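PDB 5T99: glycoside Hydrolase from Bacteroides uniformis, which probably hydrolyses galactosidic bonds in agarose breakdown by an intestinal symbiont, and binds the inhibitor galacto-isofagomine. Local coordinates for residues Asn326-Arg332 with Lys728-Tyr732; Tyr169-Trp173 with Pro351-Glu355. One frame throughout, in Å; residues are numbered along the deposited sequence. Where two conformers were deposited one is given.

Contact 1. Residues Asn326-Arg332 with Lys728-Tyr732; sequences NVRADER and KDLSY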
ATOM      1  N   ASN A 326       8.644  -4.467  -2.707  1.00 21.15           N
ATOM      2  CA  ASN A 326       9.857  -3.880  -2.169  1.00 20.88           C
ATOM      3  C   ASN A 326       9.518  -3.155  -0.870  1.00 20.12           C
ATOM      4  O   ASN A 326       8.792  -2.166  -0.867  1.00 20.28           O
ATOM      5  CB  ASN A 326      10.484  -2.935  -3.190  1.00 21.13           C
ATOM      6  CG  ASN A 326      11.811  -2.372  -2.724  1.00 21.15           C
ATOM      7  OD1 ASN A 326      11.878  -1.587  -1.762  1.00 20.50           O
ATOM      8  ND2 ASN A 326      12.880  -2.755  -3.414  1.00 21.38           N
ATOM      9  N   VAL A 327      10.095  -3.636   0.223  1.00 20.01           N
ATOM     10  CA  VAL A 327       9.748  -3.169   1.571  1.00 19.52           C
ATOM     11  C   VAL A 327      10.017  -1.670   1.729  1.00 19.24           C
ATOM     12  O   VAL A 327       9.160  -0.938   2.224  1.00 19.80           O
ATOM     13  CB  VAL A 327      10.499  -3.994   2.661  1.00 18.91           C
ATOM     14  CG1 VAL A 327      10.265  -3.418   4.061  1.00 18.52           C
ATOM     15  CG2 VAL A 327      10.075  -5.456   2.602  1.00 18.60           C
ATOM     16  N   ARG A 328      11.198  -1.218   1.310  1.00 19.34           N
ATOM     17  CA  ARG A 328      11.551   0.205   1.430  1.00 18.91           C
ATOM     18  C   ARG A 328      10.631   1.119   0.627  1.00 18.32           C
ATOM     19  O   ARG A 328      10.220   2.171   1.129  1.00 18.41           O
ATOM     20  CB  ARG A 328      13.016   0.466   1.071  1.00 19.12           C
ATOM     21  CG  ARG A 328      13.441   1.940   1.115  1.00 19.79           C
ATOM     22  CD  ARG A 328      13.127   2.658   2.437  1.00 20.38           C
ATOM     23  NE  ARG A 328      13.199   4.114   2.291  1.00 21.15           N
ATOM     24  CZ  ARG A 328      12.700   5.016   3.141  1.00 21.80           C
ATOM     25  NH1 ARG A 328      12.045   4.657   4.246  1.00 21.89           N
ATOM     26  NH2 ARG A 328      12.840   6.311   2.868  1.00 22.21           N
ATOM     27  N   ALA A 329      10.288   0.721  -0.597  1.00 17.79           N
ATOM     28  CA  ALA A 329       9.334   1.494  -1.407  1.00 17.91           C
ATOM     29  C   ALA A 329       8.017   1.714  -0.665  1.00 17.50           C
ATOM     30  O   ALA A 329       7.520   2.838  -0.609  1.00 16.75           O
ATOM     31  CB  ALA A 329       9.070   0.800  -2.742  1.00 18.29           C
ATOM     32  N   ASP A 330       7.472   0.635  -0.093  1.00 17.43           N
ATOM     33  CA  ASP A 330       6.225   0.710   0.699  1.00 17.62           C
ATOM     34  C   ASP A 330       6.409   1.547   1.966  1.00 17.25           C
ATOM     35  O   ASP A 330       5.573   2.394   2.266  1.00 17.18           O
ATOM     36  CB  ASP A 330       5.689  -0.688   1.074  1.00 17.62           C
ATOM     37  CG  ASP A 330       4.926  -1.378  -0.061  1.00 17.55           C
ATOM     38  OD1 ASP A 330       4.612  -0.762  -1.082  1.00 17.84           O
ATOM     39  OD2 ASP A 330       4.607  -2.566   0.085  1.00 18.34           O
ATOM     40  N   GLU A 331       7.503   1.325   2.688  1.00 17.15           N
ATOM     41  CA  GLU A 331       7.784   2.086   3.903  1.00 17.28           C
ATOM     42  C   GLU A 331       7.802   3.593   3.627  1.00 17.18           C
ATOM     43  O   GLU A 331       7.154   4.365   4.322  1.00 16.57           O
ATOM     44  CB  GLU A 331       9.112   1.648   4.523  1.00 17.28           C
ATOM     45  CG  GLU A 331       9.349   2.223   5.914  1.00 17.38           C
ATOM     46  CD  GLU A 331      10.731   1.910   6.466  1.00 17.89           C
ATOM     47  OE1 GLU A 331      11.734   1.977   5.718  1.00 16.89           O
ATOM     48  OE2 GLU A 331      10.808   1.618   7.675  1.00 18.93           O
ATOM     49  N   ARG A 332       8.543   3.989   2.599  1.00 17.79           N
ATOM     50  CA  ARG A 332       8.614   5.387   2.169  1.00 18.11           C
ATOM     51  C   ARG A 332       7.231   5.956   1.860  1.00 18.19           C
ATOM     52  O   ARG A 332       6.864   7.035   2.358  1.00 18.92           O
ATOM     53  CB  ARG A 332       9.514   5.510   0.943  1.00 18.44           C
ATOM     54  CG  ARG A 332       9.580   6.893   0.326  1.00 19.06           C
ATOM     55  CD  ARG A 332      10.622   6.915  -0.768  1.00 19.08           C
ATOM     56  NE  ARG A 332      10.640   8.172  -1.499  1.00 19.27           N
ATOM     57  CZ  ARG A 332       9.951   8.443  -2.610  1.00 19.81           C
ATOM     58  NH1 ARG A 332       9.120   7.554  -3.169  1.00 19.65           N
ATOM     59  NH2 ARG A 332      10.105   9.634  -3.180  1.00 19.98           N
ATOM     60  N   LYS A 728      18.154  -5.248  -2.004  0.50 22.50           N
ATOM     61  CA  LYS A 728      16.750  -4.832  -2.127  0.50 22.08           C
ATOM     62  C   LYS A 728      16.503  -3.369  -1.704  0.50 21.45           C
ATOM     63  O   LYS A 728      15.657  -2.680  -2.293  0.50 20.98           O
ATOM     64  CB  LYS A 728      15.881  -5.787  -1.296  0.50 21.78           C
ATOM     65  CG  LYS A 728      16.267  -7.253  -1.465  0.50 21.69           C
ATOM     66  CD  LYS A 728      15.519  -8.178  -0.510  0.50 21.54           C
ATOM     67  CE  LYS A 728      16.042  -8.082   0.921  0.50 21.22           C
ATOM     68  NZ  LYS A 728      15.360  -9.033   1.849  0.50 20.97           N
ATOM     69  N   ASP A 729      17.241  -2.907  -0.697  1.00 21.03           N
ATOM     70  CA  ASP A 729      17.055  -1.576  -0.111  1.00 20.86           C
ATOM     71  C   ASP A 729      17.441  -0.455  -1.065  1.00 20.86           C
ATOM     72  O   ASP A 729      18.330  -0.622  -1.894  1.00 21.42           O
ATOM     73  CB  ASP A 729      17.909  -1.486   1.163  1.00 21.22           C
ATOM     74  CG  ASP A 729      17.460  -0.410   2.104  1.00 21.36           C
ATOM     75  OD1 ASP A 729      16.347   0.157   1.924  1.00 20.78           O
ATOM     76  OD2 ASP A 729      18.234  -0.132   3.053  1.00 20.48           O
ATOM     77  N   LEU A 730      16.772   0.687  -0.924  1.00 20.57           N
ATOM     78  CA  LEU A 730      16.820   1.766  -1.900  1.00 20.15           C
ATOM     79  C   LEU A 730      17.186   3.086  -1.253  1.00 19.83           C
ATOM     80  O   LEU A 730      16.843   3.319  -0.103  1.00 20.01           O
ATOM     81  CB  LEU A 730      15.439   1.948  -2.540  1.00 20.37           C
ATOM     82  CG  LEU A 730      14.735   0.734  -3.143  1.00 20.97           C
ATOM     83  CD1 LEU A 730      13.279   1.051  -3.453  1.00 21.39           C
ATOM     84  CD2 LEU A 730      15.457   0.271  -4.399  1.00 21.16           C
ATOM     85  N   SER A 731      17.863   3.951  -1.999  1.00 19.88           N
ATOM     86  CA  SER A 731      17.890   5.376  -1.681  1.00 20.80           C
ATOM     87  C   SER A 731      17.102   6.098  -2.759  1.00 20.89           C
ATOM     88  O   SER A 731      17.294   5.845  -3.940  1.00 21.64           O
ATOM     89  CB  SER A 731      19.313   5.930  -1.595  1.00 21.10           C
ATOM     90  OG  SER A 731      19.310   7.229  -0.991  1.00 21.11           O
ATOM     91  N   TYR A 732      16.189   6.963  -2.334  1.00 21.81           N
ATOM     92  CA  TYR A 732      15.414   7.831  -3.224  1.00 22.09           C
ATOM     93  C   TYR A 732      16.060   9.222  -3.240  1.00 22.53           C
ATOM     94  O   TYR A 732      15.931   9.993  -2.277  1.00 22.00           O
ATOM     95  CB  TYR A 732      13.957   7.939  -2.753  1.00 21.63           C
ATOM     96  CG  TYR A 732      13.094   6.752  -3.120  1.00 22.16           C
ATOM     97  CD1 TYR A 732      12.196   6.812  -4.195  1.00 21.77           C
ATOM     98  CD2 TYR A 732      13.165   5.565  -2.393  1.00 22.05           C
ATOM     99  CE1 TYR A 732      11.397   5.727  -4.525  1.00 21.78           C
ATOM    100  CE2 TYR A 732      12.367   4.476  -2.720  1.00 22.46           C
ATOM    101  CZ  TYR A 732      11.485   4.558  -3.781  1.00 22.02           C
ATOM    102  OH  TYR A 732      10.706   3.463  -4.079  1.00 21.96           O
TER
HETATM  103  O   HOH W   1      15.456   5.222   0.957  1.00 22.22           O
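N326 meets K728, and R332 meets Y732, in a helix-on-strand contact in which the first turn and a half of a TIM-barrel helix rests on strand 730-738 of a C-terminal beta domain. Two polar bonds hold N326, whose carbonyl OD1 suits it to the N-cap and whose amide nitrogen can then donate across the contact. OD1 takes the A329 N-H at 3.0 Å, capping the helix, while ND2 gives a hydrogen bond to K728 O at 3.0 Å, bent to 151°. The apolar pair is A329 CB with L730 CD1, 4.3 Å apart; CD1 also lies beside N326 OD1. Water 1 bridges R328 NE and L730 O; R328 NH1 forms a salt bridge to E331 OE1, while R328 NH2 makes its own to D719. The aromatic part is a cation-pi stack. Extended from CG to NE, R332 lays its guanidinium flat on Y732, planes 5° apart, and NH2 reaches C593 O. A leucine in place of Y732 would probably lose this stack and leave the R332 guanidinium freer to turn. Over the same ring, R332 CD sits 3.4 Å from the centroid in a CH-pi contact, while Y732 OH reaches A329 CB at 3.4 Å.

Contact 2. Residues Tyr169-Trp173 with Pro351-Glu355; sequences YRNVW and PPSPE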
ATOM      1  N   TYR A 169       5.156 -11.342  -8.887  1.00 18.67           N
ATOM      2  CA  TYR A 169       5.419 -10.006  -8.346  1.00 18.62           C
ATOM      3  C   TYR A 169       5.512  -9.941  -6.812  1.00 19.22           C
ATOM      4  O   TYR A 169       5.804  -8.868  -6.245  1.00 19.13           O
ATOM      5  CB  TYR A 169       4.345  -9.022  -8.846  1.00 18.84           C
ATOM      6  CG  TYR A 169       2.983  -9.134  -8.163  1.00 19.22           C
ATOM      7  CD1 TYR A 169       2.527  -8.139  -7.294  1.00 19.42           C
ATOM      8  CD2 TYR A 169       2.146 -10.233  -8.388  1.00 19.25           C
ATOM      9  CE1 TYR A 169       1.288  -8.248  -6.661  1.00 19.42           C
ATOM     10  CE2 TYR A 169       0.920 -10.348  -7.771  1.00 19.14           C
ATOM     11  CZ  TYR A 169       0.492  -9.364  -6.903  1.00 19.17           C
ATOM     12  OH  TYR A 169      -0.734  -9.499  -6.289  1.00 18.73           O
ATOM     13  N   ARG A 170       5.237 -11.060  -6.139  1.00 19.23           N
ATOM     14  CA  ARG A 170       5.380 -11.154  -4.677  1.00 19.62           C
ATOM     15  C   ARG A 170       6.301 -12.308  -4.332  1.00 19.68           C
ATOM     16  O   ARG A 170       6.611 -13.142  -5.190  1.00 20.18           O
ATOM     17  CB  ARG A 170       4.022 -11.355  -3.998  1.00 19.80           C
ATOM     18  CG  ARG A 170       3.065 -10.174  -4.123  1.00 19.73           C
ATOM     19  CD  ARG A 170       1.863 -10.362  -3.218  1.00 19.43           C
ATOM     20  NE  ARG A 170       0.911  -9.253  -3.323  1.00 18.91           N
ATOM     21  CZ  ARG A 170      -0.395  -9.334  -3.059  1.00 18.57           C
ATOM     22  NH1 ARG A 170      -0.958 -10.491  -2.691  1.00 18.69           N
ATOM     23  NH2 ARG A 170      -1.163  -8.254  -3.205  1.00 18.57           N
ATOM     24  N   ASN A 171       6.721 -12.363  -3.070  1.00 19.42           N
ATOM     25  CA  ASN A 171       7.730 -13.329  -2.648  1.00 19.09           C
ATOM     26  C   ASN A 171       7.242 -14.772  -2.783  1.00 18.97           C
ATOM     27  O   ASN A 171       6.034 -15.045  -2.816  1.00 17.86           O
ATOM     28  CB  ASN A 171       8.172 -13.072  -1.207  1.00 19.31           C
ATOM     29  CG  ASN A 171       8.820 -11.714  -1.011  1.00 19.40           C
ATOM     30  OD1 ASN A 171       8.392 -10.936  -0.154  1.00 21.00           O
ATOM     31  ND2 ASN A 171       9.846 -11.420  -1.789  1.00 18.70           N
ATOM     32  N   VAL A 172       8.212 -15.676  -2.870  1.00 19.53           N
ATOM     33  CA  VAL A 172       7.976 -17.109  -2.968  1.00 20.08           C
ATOM     34  C   VAL A 172       8.727 -17.761  -1.816  1.00 20.49           C
ATOM     35  O   VAL A 172       9.831 -17.329  -1.483  1.00 20.80           O
ATOM     36  CB  VAL A 172       8.453 -17.653  -4.334  1.00 20.60           C
ATOM     37  CG1 VAL A 172       8.177 -19.145  -4.454  1.00 21.13           C
ATOM     38  CG2 VAL A 172       7.757 -16.908  -5.470  1.00 20.86           C
ATOM     39  N   TRP A 173       8.137 -18.790  -1.214  1.00 20.72           N
ATOM     40  CA  TRP A 173       8.675 -19.395   0.010  1.00 21.56           C
ATOM     41  C   TRP A 173       8.806 -20.916  -0.102  1.00 22.75           C
ATOM     42  O   TRP A 173       7.911 -21.579  -0.613  1.00 23.78           O
ATOM     43  CB  TRP A 173       7.791 -19.037   1.209  1.00 20.89           C
ATOM     44  CG  TRP A 173       7.650 -17.571   1.372  1.00 20.39           C
ATOM     45  CD1 TRP A 173       6.647 -16.794   0.885  1.00 20.26           C
ATOM     46  CD2 TRP A 173       8.570 -16.684   2.016  1.00 20.25           C
ATOM     47  NE1 TRP A 173       6.871 -15.484   1.200  1.00 20.51           N
ATOM     48  CE2 TRP A 173       8.046 -15.383   1.893  1.00 20.20           C
ATOM     49  CE3 TRP A 173       9.789 -16.863   2.683  1.00 20.24           C
ATOM     50  CZ2 TRP A 173       8.688 -14.260   2.425  1.00 20.14           C
ATOM     51  CZ3 TRP A 173      10.439 -15.745   3.210  1.00 20.31           C
ATOM     52  CH2 TRP A 173       9.877 -14.458   3.084  1.00 20.51           C
ATOM     53  N   PRO A 351      -6.472  -7.543  -2.011  1.00 16.39           N
ATOM     54  CA  PRO A 351      -5.504  -7.749  -0.939  1.00 16.30           C
ATOM     55  C   PRO A 351      -4.125  -7.187  -1.300  1.00 15.99           C
ATOM     56  O   PRO A 351      -3.678  -7.358  -2.434  1.00 15.51           O
ATOM     57  CB  PRO A 351      -5.436  -9.276  -0.817  1.00 16.46           C
ATOM     58  CG  PRO A 351      -6.771  -9.742  -1.288  1.00 16.31           C
ATOM     59  CD  PRO A 351      -7.146  -8.793  -2.394  1.00 16.21           C
ATOM     60  N   PRO A 352      -3.453  -6.527  -0.339  1.00 15.78           N
ATOM     61  CA  PRO A 352      -2.089  -6.081  -0.561  1.00 15.36           C
ATOM     62  C   PRO A 352      -1.108  -7.210  -0.283  1.00 15.13           C
ATOM     63  O   PRO A 352      -1.511  -8.344  -0.020  1.00 15.32           O
ATOM     64  CB  PRO A 352      -1.940  -4.968   0.461  1.00 15.58           C
ATOM     65  CG  PRO A 352      -2.760  -5.442   1.611  1.00 15.73           C
ATOM     66  CD  PRO A 352      -3.900  -6.219   1.034  1.00 15.81           C
ATOM     67  N   SER A 353       0.177  -6.912  -0.361  1.00 14.96           N
ATOM     68  CA  SER A 353       1.199  -7.890  -0.018  1.00 14.71           C
ATOM     69  C   SER A 353       1.228  -8.040   1.504  1.00 14.59           C
ATOM     70  O   SER A 353       0.818  -7.115   2.216  1.00 15.06           O
ATOM     71  CB  SER A 353       2.550  -7.410  -0.505  1.00 14.41           C
ATOM     72  OG  SER A 353       2.889  -6.233   0.176  1.00 14.65           O
ATOM     73  N   PRO A 354       1.690  -9.193   2.014  1.00 14.37           N
ATOM     74  CA  PRO A 354       1.888  -9.295   3.466  1.00 14.40           C
ATOM     75  C   PRO A 354       2.836  -8.220   4.012  1.00 14.07           C
ATOM     76  O   PRO A 354       2.583  -7.653   5.078  1.00 13.75           O
ATOM     77  CB  PRO A 354       2.492 -10.690   3.647  1.00 14.58           C
ATOM     78  CG  PRO A 354       2.040 -11.463   2.447  1.00 14.54           C
ATOM     79  CD  PRO A 354       1.990 -10.465   1.330  1.00 14.55           C
ATOM     80  N   GLU A 355       3.889  -7.919   3.253  1.00 14.04           N
ATOM     81  CA  GLU A 355       4.911  -6.949   3.669  1.00 13.83           C
ATOM     82  C   GLU A 355       4.294  -5.578   3.900  1.00 13.56           C
ATOM     83  O   GLU A 355       4.614  -4.894   4.888  1.00 13.26           O
ATOM     84  CB  GLU A 355       6.054  -6.858   2.638  1.00 14.03           C
ATOM     85  CG  GLU A 355       7.010  -8.061   2.628  1.00 13.96           C
ATOM     86  CD  GLU A 355       6.430  -9.305   1.969  1.00 14.22           C
ATOM     87  OE1 GLU A 355       5.470  -9.178   1.160  1.00 13.29           O
ATOM     88  OE2 GLU A 355       6.931 -10.417   2.273  1.00 14.61           O
TER
HETATM   89  O   HOH W   2       5.308 -11.133  -0.726  1.00 21.73           O
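R170 reaches from the sugar-binding domain of this family 2 enzyme to the loop P351-S353, just before TIM-barrel helix 354-363, its long chain stretching across to the barrel segment. From CB, which points toward that loop, the chain leaves with CG anti to the carbonyl carbon (chi1 -66°) and runs extended to NE. CG lies over the rim of the Y169 ring. CD comes within 4.1 Å of S353 CB, and NE packs against the same CB at 3.7 Å, so the end of the aliphatic chain and NE lie along a small serine that does not block them. At the tip, NH2 donates to P351 O at 2.8 Å. The acceptor lies close to the guanidinium plane, but the donor stands above the carbonyl plane of P351, and the N-H...O angle is 146°. One face of the guanidinium is covered by the P352 carbonyl, which itself accepts from R402, and by S353 N; Y169 OH stands over the centre of the opposite face, 3.2 Å above the plane. This sandwich, together with bonds from NH1 to Y130 O and D108 O, probably fixes the rotation of the group.

Further along, the E355 chain bends at chi2 (75°), and water 2 links its OE1, at 2.7 Å, to N171 N, at 3.0 Å. OE2 stands at the edge of the W173 ring, 4.2 Å from CZ2, while W173 NE1 bonds D108. S353 OG caps helix 354-363 through F356 N. Segment 351-355 thus lies between helices 327-339 and 388-403, and on the R170 side strand 172-177 pairs with 102-107 in the antiparallel sheet of the N-terminal domain.

From the N terminus, the chain first passes 169-173 in the sugar-binding domain, then 326-332 in the TIM barrel. Contact 2 closes its loop at 351-355, after 177 intervening residues, many of them strand. Contact 1 opens inside that loop but closes only at 728-732, in the C-terminal domain, so the two loops cross and neither is nested. Both barrel segments are starts of helices, 327-339 and 354-363, and these pack on each other where V327 CG2 meets E355 CG at 4.0 Å. Contact centres are about 15 Å apart. Together they bring an N-terminal and a C-terminal beta domain onto adjacent helices of one barrel.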